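Local coordinates for protein aminopentol aminotransferase (Sphingopyxis macrogoltabida, PDB 6HBS) that catalyses the pyridoxal phosphate-dependent deamination of aminopentol, the hydrolysed form of fumonisin B1, to its 2-keto product, with pyruvate as the preferred amino acceptor, at residues G85-M95 with F288-I299; R331-T339 with P345-P353. All blocks are in the same frame, centred on the assembly; numbering follows the deposited sequence.

How the contacts relate
Contact 1 is almost wholly buried and is reached by the second subunit; contact 2 is only partly buried, and the other chain does not touch it. Their centres lie about 44 Å apart, on opposite sides of the chain's centre. Contact 1 sets the loop entering helix 94-105 against the start of helix 292-307, joining parts distant in sequence, whereas contact 2 pairs neighbouring strands of a hairpin that follows helix 310-332. The chemistry differs accordingly: 85-95 meets 288-299 through a carboxylate, hydroxyls, two waters and apolar packing, while 331-339 and 345-353 are held by regular backbone bonds, with a leucine over a phenylalanine ring.

Contact 1 of 2, residues G85-M95 with F288-I299; sequences GDTMTGPSEIM and FWFSAVPMAAAI
Phe290 O lies beside Pro91 CA and is met by two waters, which join it to the N-H groups of Ser92 and Met88. Water 2 lies 2.6 Å from Phe290 O, to which it donates, and takes the N-H of Ser92; water 1 is 2.8 Å from the same oxygen and accepts from Met88 N. Next to them Asp86 meets the start of helix 292-307. Ala292 N gives its hydrogen to Asp86 O at 2.9 Å, and Val293 N reaches Asp86 OD1, also at 2.9 Å, coming from above the carboxylate plane, 45° out of it. The torsion that swings CG of Asp86 opposite its own N (chi1 -173°) puts the carboxylate there, its flank against Val293 CG2. Thr87 OG1 and Ser291 OG stand 2.7 Å apart; Thr87 OG1 is hydrogen-bonded to Gly263 O of the second subunit.

This end belongs to the subunit interface near the cofactor: Phe288 lies close to a bound pyridoxal phosphate, and Trp289 NE1 bonds to Asn117 of the second subunit. Farther along, the contact turns apolar. Ile94 is a knob in the hole formed by Ala292, Met295, Ala296 and Ile299, its CD1 3.7 Å from Ala296 CB. Ser92 OG caps Ile94 N at 3.0 Å. The Met95 and Met295 chains run past each other at a slant, Met295 SD resting 3.7 Å from Met95 CB.

Asp86 thus takes one N-H of the first turn on its main-chain oxygen and one on its carboxylate; the positive helix end would probably favour the ionised carboxylate.

Contact 2 of 2, residues R331-T339 with P345-P353; sequences RHGLELKQT and PQIFFADDP
Leu336 and Phe349 lie side by side and point the same way in this antiparallel beta hairpin, formed by strands 336-339 and 346-349 after helix 310-332. Leu336 CD2 sits over the middle of the Phe349 ring, 3.7 Å from the centroid and 9° off the normal, a CH-pi contact. Leu334 CB comes instead to the rim of that ring, near its plane, 4.1 Å from CE2.

Two residues along, Gln338 and Ile347 form a non-hydrogen-bonded pair, also side by side, on the face turned to helix 310-332. Gln338 NE2 bonds to Arg322 O on that helix, and both side chains touch Leu325. The other face carries Lys337, Thr339, Gln346 and Phe348. There Thr339 and Gln346 slant across each other, with Thr339 OG1, which stands between its own N and carbonyl carbon (chi1 59°), 3.5 Å from Gln346 CB. Gln346 lays CG over the rim of one face of the Phe348 ring and bends beyond it at chi2 (86°). The polar ends of this face all reach one short run of chain: Thr339 OG1 takes the N-H of Gln205, Gln346 NE2 goes to Glu203 O, and Lys337 NZ forms a salt bridge with Asp204.

Lys337 and Phe348 exchange two backbone bonds, as do Thr339 and Gln346. Past the strands Ala350 N still gives its hydrogen to Glu335 O at 2.9 Å. Water 3 lies in the plane of the Phe349 ring at its edge and donates to both Glu335 O (2.8 Å) and Ala350 O (2.6 Å).

Contact 1 of 2, residues G85-M95 with F288-I299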
loop_
_atom_site.group_PDB
_atom_site.type_symbol
_atom_site.label_atom_id
_atom_site.label_comp_id
_atom_site.label_asym_id
_atom_site.label_seq_id
_atom_site.Cartn_x
_atom_site.Cartn_y
_atom_site.Cartn_z
ATOM N N GLY A 85 4.595 18.228 7.768
ATOM C CA GLY A 85 5.209 16.913 7.792
ATOM C C GLY A 85 4.306 15.874 7.144
ATOM O O GLY A 85 3.105 16.075 7.028
ATOM N N ASP A 86 4.926 14.801 6.664
ATOM C CA ASP A 86 4.238 13.748 5.943
ATOM C C ASP A 86 4.463 12.425 6.684
ATOM O O ASP A 86 3.648 12.045 7.487
ATOM C CB ASP A 86 4.650 13.730 4.469
ATOM C CG ASP A 86 3.823 12.749 3.647
ATOM O OD1 ASP A 86 2.759 12.360 4.159
ATOM O OD2 ASP A 86 4.245 12.404 2.497
ATOM N N THR A 87 5.561 11.736 6.399
ATOM C CA THR A 87 5.824 10.435 6.991
ATOM C C THR A 87 6.781 10.659 8.157
ATOM O O THR A 87 7.957 10.932 7.936
ATOM C CB THR A 87 6.423 9.476 5.967
ATOM O OG1 THR A 87 5.532 9.366 4.852
ATOM C CG2 THR A 87 6.707 8.125 6.581
ATOM N N MET A 88 6.244 10.540 9.369
ATOM C CA MET A 88 6.942 10.943 10.598
ATOM C C MET A 88 6.952 9.767 11.593
ATOM O O MET A 88 6.314 8.705 11.363
ATOM C CB MET A 88 6.250 12.173 11.189
ATOM C CG MET A 88 6.144 13.346 10.251
ATOM S SD MET A 88 5.402 14.770 11.111
ATOM C CE MET A 88 3.663 14.340 11.087
ATOM N N THR A 89 7.655 9.953 12.717
ATOM C CA THR A 89 7.862 8.879 13.708
ATOM C C THR A 89 6.517 8.430 14.300
ATOM O O THR A 89 6.350 7.306 14.791
ATOM C CB THR A 89 8.887 9.363 14.743
ATOM O OG1 THR A 89 10.129 9.401 14.040
ATOM C CG2 THR A 89 8.929 8.490 15.972
ATOM N N GLY A 90 5.544 9.336 14.267
ATOM C CA GLY A 90 4.157 9.045 14.613
ATOM C C GLY A 90 3.216 9.738 13.631
ATOM O O GLY A 90 3.625 10.594 12.832
ATOM N N PRO A 91 1.909 9.417 13.663
ATOM C CA PRO A 91 0.963 10.115 12.812
ATOM C C PRO A 91 0.912 11.585 13.206
ATOM O O PRO A 91 1.179 11.917 14.363
ATOM C CB PRO A 91 -0.377 9.436 13.124
ATOM C CG PRO A 91 -0.175 8.762 14.455
ATOM C CD PRO A 91 1.285 8.367 14.477
ATOM N N SER A 92 0.487 12.415 12.269
ATOM C CA SER A 92 0.029 13.773 12.558
ATOM C C SER A 92 -1.243 13.735 13.400
ATOM O O SER A 92 -2.074 12.802 13.288
ATOM C CB SER A 92 -0.206 14.553 11.311
ATOM O OG SER A 92 -0.837 15.793 11.616
ATOM N N GLU A 93 -1.400 14.757 14.252
ATOM C CA GLU A 93 -2.666 15.070 14.888
ATOM C C GLU A 93 -3.842 15.028 13.891
ATOM O O GLU A 93 -4.951 14.754 14.312
ATOM C CB GLU A 93 -2.607 16.458 15.545
ATOM C CG GLU A 93 -2.334 17.594 14.571
ATOM C CD GLU A 93 -2.114 18.953 15.225
ATOM O OE1 GLU A 93 -2.033 19.015 16.470
ATOM O OE2 GLU A 93 -2.018 19.922 14.496
ATOM N N ILE A 94 -3.638 15.350 12.605
ATOM C CA ILE A 94 -4.773 15.430 11.654
ATOM C C ILE A 94 -5.376 14.039 11.374
ATOM O O ILE A 94 -6.502 13.971 10.851
ATOM C CB ILE A 94 -4.458 16.175 10.345
ATOM C CG1 ILE A 94 -3.502 15.414 9.441
ATOM C CG2 ILE A 94 -3.970 17.589 10.610
ATOM C CD1 ILE A 94 -3.437 15.960 8.057
ATOM N N MET A 95 -4.661 12.959 11.719
ATOM C CA MET A 95 -5.235 11.600 11.703
ATOM C C MET A 95 -6.534 11.550 12.519
ATOM O O MET A 95 -7.513 10.913 12.096
ATOM C CB MET A 95 -4.265 10.538 12.224
ATOM C CG MET A 95 -4.783 9.111 12.036
ATOM S SD MET A 95 -3.617 7.889 12.657
ATOM C CE MET A 95 -4.498 6.375 12.262
ATOM N N PHE A 288 3.868 3.332 5.677
ATOM C CA PHE A 288 3.357 4.523 5.053
ATOM C C PHE A 288 1.923 4.807 5.500
ATOM O O PHE A 288 1.318 5.773 5.045
ATOM C CB PHE A 288 3.453 4.416 3.535
ATOM C CG PHE A 288 4.854 4.302 2.994
ATOM C CD1 PHE A 288 5.811 5.270 3.267
ATOM C CD2 PHE A 288 5.216 3.237 2.193
ATOM C CE1 PHE A 288 7.113 5.140 2.780
ATOM C CE2 PHE A 288 6.508 3.124 1.681
ATOM C CZ PHE A 288 7.462 4.071 1.985
ATOM N N TRP A 289 1.376 3.966 6.384
ATOM C CA TRP A 289 -0.060 4.037 6.734
ATOM C C TRP A 289 -0.391 5.270 7.571
ATOM O O TRP A 289 -1.575 5.594 7.699
ATOM C CB TRP A 289 -0.525 2.757 7.446
ATOM C CG TRP A 289 -0.552 1.523 6.584
ATOM C CD1 TRP A 289 0.110 1.301 5.406
ATOM C CD2 TRP A 289 -1.287 0.308 6.852
ATOM N NE1 TRP A 289 -0.192 0.050 4.915
ATOM C CE2 TRP A 289 -1.025 -0.585 5.790
ATOM C CE3 TRP A 289 -2.148 -0.097 7.871
ATOM C CZ2 TRP A 289 -1.557 -1.882 5.755
ATOM C CZ3 TRP A 289 -2.681 -1.374 7.833
ATOM C CH2 TRP A 289 -2.415 -2.231 6.766
ATOM N N PHE A 290 0.622 5.907 8.185
ATOM C CA PHE A 290 0.423 6.988 9.135
ATOM C C PHE A 290 0.845 8.334 8.526
ATOM O O PHE A 290 0.904 9.337 9.244
ATOM C CB PHE A 290 1.146 6.666 10.452
ATOM C CG PHE A 290 0.728 5.315 10.985
ATOM C CD1 PHE A 290 -0.527 5.146 11.525
ATOM C CD2 PHE A 290 1.513 4.200 10.789
ATOM C CE1 PHE A 290 -0.963 3.892 11.930
ATOM C CE2 PHE A 290 1.088 2.952 11.213
ATOM C CZ PHE A 290 -0.147 2.802 11.791
ATOM N N SER A 291 1.087 8.362 7.211
ATOM C CA SER A 291 1.557 9.563 6.533
ATOM C C SER A 291 0.442 10.626 6.461
ATOM O O SER A 291 -0.696 10.337 6.075
ATOM C CB SER A 291 2.081 9.232 5.167
ATOM O OG SER A 291 3.123 8.283 5.257
ATOM N N ALA A 292 0.809 11.879 6.804
ATOM C CA ALA A 292 -0.117 12.971 6.985
ATOM C C ALA A 292 -0.592 13.595 5.665
ATOM O O ALA A 292 -1.726 14.049 5.615
ATOM C CB ALA A 292 0.523 14.033 7.851
ATOM N N VAL A 293 0.240 13.689 4.629
ATOM C CA VAL A 293 -0.158 14.457 3.434
ATOM C C VAL A 293 -1.389 13.807 2.777
ATOM O O VAL A 293 -2.347 14.494 2.443
ATOM C CB VAL A 293 1.008 14.697 2.462
ATOM C CG1 VAL A 293 0.563 15.266 1.101
ATOM C CG2 VAL A 293 2.034 15.653 3.087
ATOM N N PRO A 294 -1.433 12.479 2.561
ATOM C CA PRO A 294 -2.639 11.844 2.026
ATOM C C PRO A 294 -3.843 12.062 2.945
ATOM O O PRO A 294 -4.946 12.193 2.450
ATOM C CB PRO A 294 -2.241 10.374 1.862
ATOM C CG PRO A 294 -0.742 10.448 1.692
ATOM C CD PRO A 294 -0.308 11.538 2.651
ATOM N N MET A 295 -3.619 12.153 4.268
ATOM C CA MET A 295 -4.690 12.391 5.184
ATOM C C MET A 295 -5.244 13.820 5.040
ATOM O O MET A 295 -6.484 14.032 5.157
ATOM C CB MET A 295 -4.259 12.131 6.622
ATOM C CG MET A 295 -3.972 10.660 6.879
ATOM S SD MET A 295 -3.697 10.391 8.618
ATOM C CE MET A 295 -3.024 8.739 8.525
ATOM N N ALA A 296 -4.361 14.792 4.816
ATOM C CA ALA A 296 -4.774 16.187 4.592
ATOM C C ALA A 296 -5.608 16.294 3.307
ATOM O O ALA A 296 -6.654 16.999 3.258
ATOM C CB ALA A 296 -3.546 17.090 4.548
ATOM N N ALA A 297 -5.139 15.633 2.250
ATOM C CA ALA A 297 -5.920 15.563 1.005
ATOM C C ALA A 297 -7.301 14.920 1.235
ATOM O O ALA A 297 -8.307 15.379 0.677
ATOM C CB ALA A 297 -5.148 14.838 -0.045
ATOM N N ALA A 298 -7.367 13.882 2.076
ATOM C CA ALA A 298 -8.610 13.177 2.301
ATOM C C ALA A 298 -9.565 14.090 3.071
ATOM O O ALA A 298 -10.760 14.119 2.784
ATOM C CB ALA A 298 -8.356 11.875 3.046
ATOM N N ILE A 299 -9.045 14.827 4.068
ATOM C CA ILE A 299 -9.901 15.723 4.838
ATOM C C ILE A 299 -10.558 16.723 3.877
ATOM O O ILE A 299 -11.730 17.037 4.019
ATOM C CB ILE A 299 -9.123 16.401 5.981
ATOM C CG1 ILE A 299 -8.828 15.393 7.095
ATOM C CG2 ILE A 299 -9.838 17.618 6.522
ATOM C CD1 ILE A 299 -7.854 15.924 8.144
HETATM O O HOH W 1 3.503 9.876 10.131
HETATM O O HOH W 2 -0.729 11.307 9.847
#

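Contact 2 of 2, residues R331-T339 with P345-P353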
loop_
_atom_site.group_PDB
_atom_site.type_symbol
_atom_site.label_atom_id
_atom_site.label_comp_id
_atom_site.label_asym_id
_atom_site.label_seq_id
_atom_site.Cartn_x
_atom_site.Cartn_y
_atom_site.Cartn_z
ATOM N N ARG A 331 -29.161 5.297 -34.351
ATOM C CA ARG A 331 -28.960 6.005 -35.617
ATOM C C ARG A 331 -28.027 5.219 -36.549
ATOM O O ARG A 331 -28.188 5.248 -37.765
ATOM C CB ARG A 331 -28.407 7.411 -35.339
ATOM C CG ARG A 331 -28.307 8.301 -36.571
ATOM C CD ARG A 331 -27.800 9.703 -36.267
ATOM N NE ARG A 331 -26.341 9.777 -36.268
ATOM C CZ ARG A 331 -25.573 9.679 -37.356
ATOM N NH1 ARG A 331 -26.115 9.443 -38.541
ATOM N NH2 ARG A 331 -24.262 9.815 -37.256
ATOM N N HIS A 332 -27.017 4.564 -35.977
ATOM C CA HIS A 332 -26.013 3.815 -36.726
ATOM C C HIS A 332 -26.359 2.317 -36.819
ATOM O O HIS A 332 -25.636 1.574 -37.492
ATOM C CB HIS A 332 -24.645 3.981 -36.055
ATOM C CG HIS A 332 -23.970 5.277 -36.335
ATOM N ND1 HIS A 332 -23.994 6.321 -35.440
ATOM C CD2 HIS A 332 -23.210 5.675 -37.374
ATOM C CE1 HIS A 332 -23.289 7.322 -35.921
ATOM N NE2 HIS A 332 -22.792 6.948 -37.111
ATOM N N GLY A 333 -27.407 1.871 -36.108
ATOM C CA GLY A 333 -27.878 0.479 -36.131
ATOM C C GLY A 333 -26.914 -0.477 -35.445
ATOM O O GLY A 333 -26.781 -1.624 -35.865
ATOM N N LEU A 334 -26.232 -0.009 -34.388
ATOM C CA LEU A 334 -25.295 -0.827 -33.623
ATOM C C LEU A 334 -25.717 -0.791 -32.157
ATOM O O LEU A 334 -25.332 0.128 -31.451
ATOM C CB LEU A 334 -23.879 -0.260 -33.756
ATOM C CG LEU A 334 -23.089 -0.633 -35.005
ATOM C CD1 LEU A 334 -21.796 0.178 -35.064
ATOM C CD2 LEU A 334 -22.772 -2.122 -35.043
ATOM N N GLU A 335 -26.448 -1.810 -31.708
ATOM C CA GLU A 335 -27.039 -1.844 -30.355
ATOM C C GLU A 335 -25.966 -1.923 -29.249
ATOM O O GLU A 335 -25.055 -2.770 -29.304
ATOM C CB GLU A 335 -27.988 -3.030 -30.216
ATOM C CG GLU A 335 -28.925 -2.886 -29.034
ATOM C CD GLU A 335 -29.741 -4.139 -28.750
ATOM O OE1 GLU A 335 -29.581 -5.109 -29.505
ATOM O OE2 GLU A 335 -30.508 -4.143 -27.755
ATOM N N LEU A 336 -26.125 -1.074 -28.228
ATOM C CA LEU A 336 -25.245 -1.071 -27.032
ATOM C C LEU A 336 -25.919 -1.779 -25.858
ATOM O O LEU A 336 -27.112 -1.834 -25.781
ATOM C CB LEU A 336 -24.987 0.370 -26.607
ATOM C CG LEU A 336 -24.173 1.218 -27.566
ATOM C CD1 LEU A 336 -23.982 2.619 -26.999
ATOM C CD2 LEU A 336 -22.838 0.553 -27.846
ATOM N N LYS A 337 -25.107 -2.234 -24.904
ATOM C CA LYS A 337 -25.544 -2.542 -23.547
ATOM C C LYS A 337 -24.798 -1.579 -22.604
ATOM O O LYS A 337 -23.618 -1.779 -22.316
ATOM C CB LYS A 337 -25.228 -3.999 -23.186
ATOM C CG LYS A 337 -25.872 -5.051 -24.080
ATOM C CD LYS A 337 -25.529 -6.491 -23.688
ATOM C CE LYS A 337 -24.069 -6.860 -23.898
ATOM N NZ LYS A 337 -23.692 -8.122 -23.214
ATOM N N GLN A 338 -25.480 -0.512 -22.193
ATOM C CA GLN A 338 -24.926 0.433 -21.230
ATOM C C GLN A 338 -25.506 0.050 -19.877
ATOM O O GLN A 338 -26.682 0.198 -19.683
ATOM C CB GLN A 338 -25.308 1.865 -21.580
ATOM C CG GLN A 338 -24.902 2.259 -22.993
ATOM C CD GLN A 338 -25.059 3.745 -23.176
ATOM O OE1 GLN A 338 -24.286 4.543 -22.636
ATOM N NE2 GLN A 338 -26.116 4.127 -23.886
ATOM N N THR A 339 -24.663 -0.477 -18.981
ATOM C CA THR A 339 -25.132 -1.100 -17.751
ATOM C C THR A 339 -24.441 -0.484 -16.537
ATOM O O THR A 339 -23.382 0.127 -16.640
ATOM C CB THR A 339 -24.936 -2.621 -17.800
ATOM O OG1 THR A 339 -23.555 -2.951 -17.978
ATOM C CG2 THR A 339 -25.756 -3.240 -18.917
ATOM N N PRO A 345 -20.193 3.676 -15.823
ATOM C CA PRO A 345 -20.845 2.847 -16.830
ATOM C C PRO A 345 -19.962 1.769 -17.438
ATOM O O PRO A 345 -18.749 1.937 -17.593
ATOM C CB PRO A 345 -21.267 3.893 -17.896
ATOM C CG PRO A 345 -20.182 4.935 -17.834
ATOM C CD PRO A 345 -19.749 4.971 -16.371
ATOM N N GLN A 346 -20.600 0.641 -17.742
ATOM C CA GLN A 346 -20.027 -0.397 -18.583
ATOM C C GLN A 346 -20.744 -0.265 -19.934
ATOM O O GLN A 346 -21.980 -0.269 -19.991
ATOM C CB GLN A 346 -20.252 -1.763 -17.940
ATOM C CG GLN A 346 -19.597 -2.931 -18.652
ATOM C CD GLN A 346 -18.168 -3.118 -18.206
ATOM O OE1 GLN A 346 -17.310 -2.296 -18.527
ATOM N NE2 GLN A 346 -17.916 -4.200 -17.464
ATOM N N ILE A 347 -19.973 -0.102 -20.996
ATOM C CA ILE A 347 -20.523 0.213 -22.319
ATOM C C ILE A 347 -19.983 -0.836 -23.295
ATOM O O ILE A 347 -18.877 -0.746 -23.770
ATOM C CB ILE A 347 -20.177 1.658 -22.737
ATOM C CG1 ILE A 347 -20.694 2.681 -21.721
ATOM C CG2 ILE A 347 -20.720 1.939 -24.136
ATOM C CD1 ILE A 347 -20.258 4.132 -21.989
ATOM N N PHE A 348 -20.788 -1.876 -23.500
ATOM C CA PHE A 348 -20.506 -2.943 -24.403
ATOM C C PHE A 348 -21.443 -2.877 -25.626
ATOM O O PHE A 348 -22.446 -2.143 -25.626
ATOM C CB PHE A 348 -20.743 -4.285 -23.701
ATOM C CG PHE A 348 -19.764 -4.684 -22.617
ATOM C CD1 PHE A 348 -18.634 -3.935 -22.319
ATOM C CD2 PHE A 348 -19.981 -5.851 -21.892
ATOM C CE1 PHE A 348 -17.757 -4.329 -21.313
ATOM C CE2 PHE A 348 -19.115 -6.227 -20.873
ATOM C CZ PHE A 348 -17.995 -5.478 -20.601
ATOM N N PHE A 349 -21.115 -3.676 -26.644
ATOM C CA PHE A 349 -21.988 -3.902 -27.794
ATOM C C PHE A 349 -22.814 -5.189 -27.611
ATOM O O PHE A 349 -22.299 -6.230 -27.194
ATOM C CB PHE A 349 -21.142 -3.925 -29.061
ATOM C CG PHE A 349 -20.710 -2.554 -29.499
ATOM C CD1 PHE A 349 -19.655 -1.907 -28.872
ATOM C CD2 PHE A 349 -21.356 -1.905 -30.535
ATOM C CE1 PHE A 349 -19.269 -0.627 -29.239
ATOM C CE2 PHE A 349 -20.967 -0.623 -30.905
ATOM C CZ PHE A 349 -19.929 0.016 -30.256
ATOM N N ALA A 350 -24.105 -5.132 -27.962
ATOM C CA ALA A 350 -24.917 -6.366 -28.032
ATOM C C ALA A 350 -24.323 -7.277 -29.118
ATOM O O ALA A 350 -23.781 -6.787 -30.070
ATOM C CB ALA A 350 -26.372 -6.040 -28.306
ATOM N N ASP A 351 -24.367 -8.598 -28.911
ATOM C CA ASP A 351 -23.973 -9.617 -29.937
ATOM C C ASP A 351 -22.514 -9.436 -30.354
ATOM O O ASP A 351 -22.195 -9.496 -31.563
ATOM C CB ASP A 351 -24.860 -9.538 -31.186
ATOM C CG ASP A 351 -26.337 -9.588 -30.859
ATOM O OD1 ASP A 351 -26.716 -10.505 -30.114
ATOM O OD2 ASP A 351 -27.083 -8.677 -31.310
ATOM N N ASP A 352 -21.634 -9.229 -29.362
ATOM C CA ASP A 352 -20.188 -8.982 -29.601
ATOM C C ASP A 352 -19.382 -9.916 -28.694
ATOM O O ASP A 352 -18.540 -9.491 -27.909
ATOM C CB ASP A 352 -19.896 -7.495 -29.386
ATOM C CG ASP A 352 -18.460 -7.082 -29.618
ATOM O OD1 ASP A 352 -17.802 -7.714 -30.436
ATOM O OD2 ASP A 352 -18.024 -6.098 -28.973
ATOM N N PRO A 353 -19.596 -11.245 -28.768
ATOM C CA PRO A 353 -19.077 -12.146 -27.740
ATOM C C PRO A 353 -17.544 -12.217 -27.669
ATOM O O PRO A 353 -17.014 -12.555 -26.602
ATOM C CB PRO A 353 -19.702 -13.504 -28.111
ATOM C CG PRO A 353 -19.974 -13.397 -29.592
ATOM C CD PRO A 353 -20.334 -11.943 -29.829
HETATM O O HOH W 3 -24.185 -4.513 -31.358
#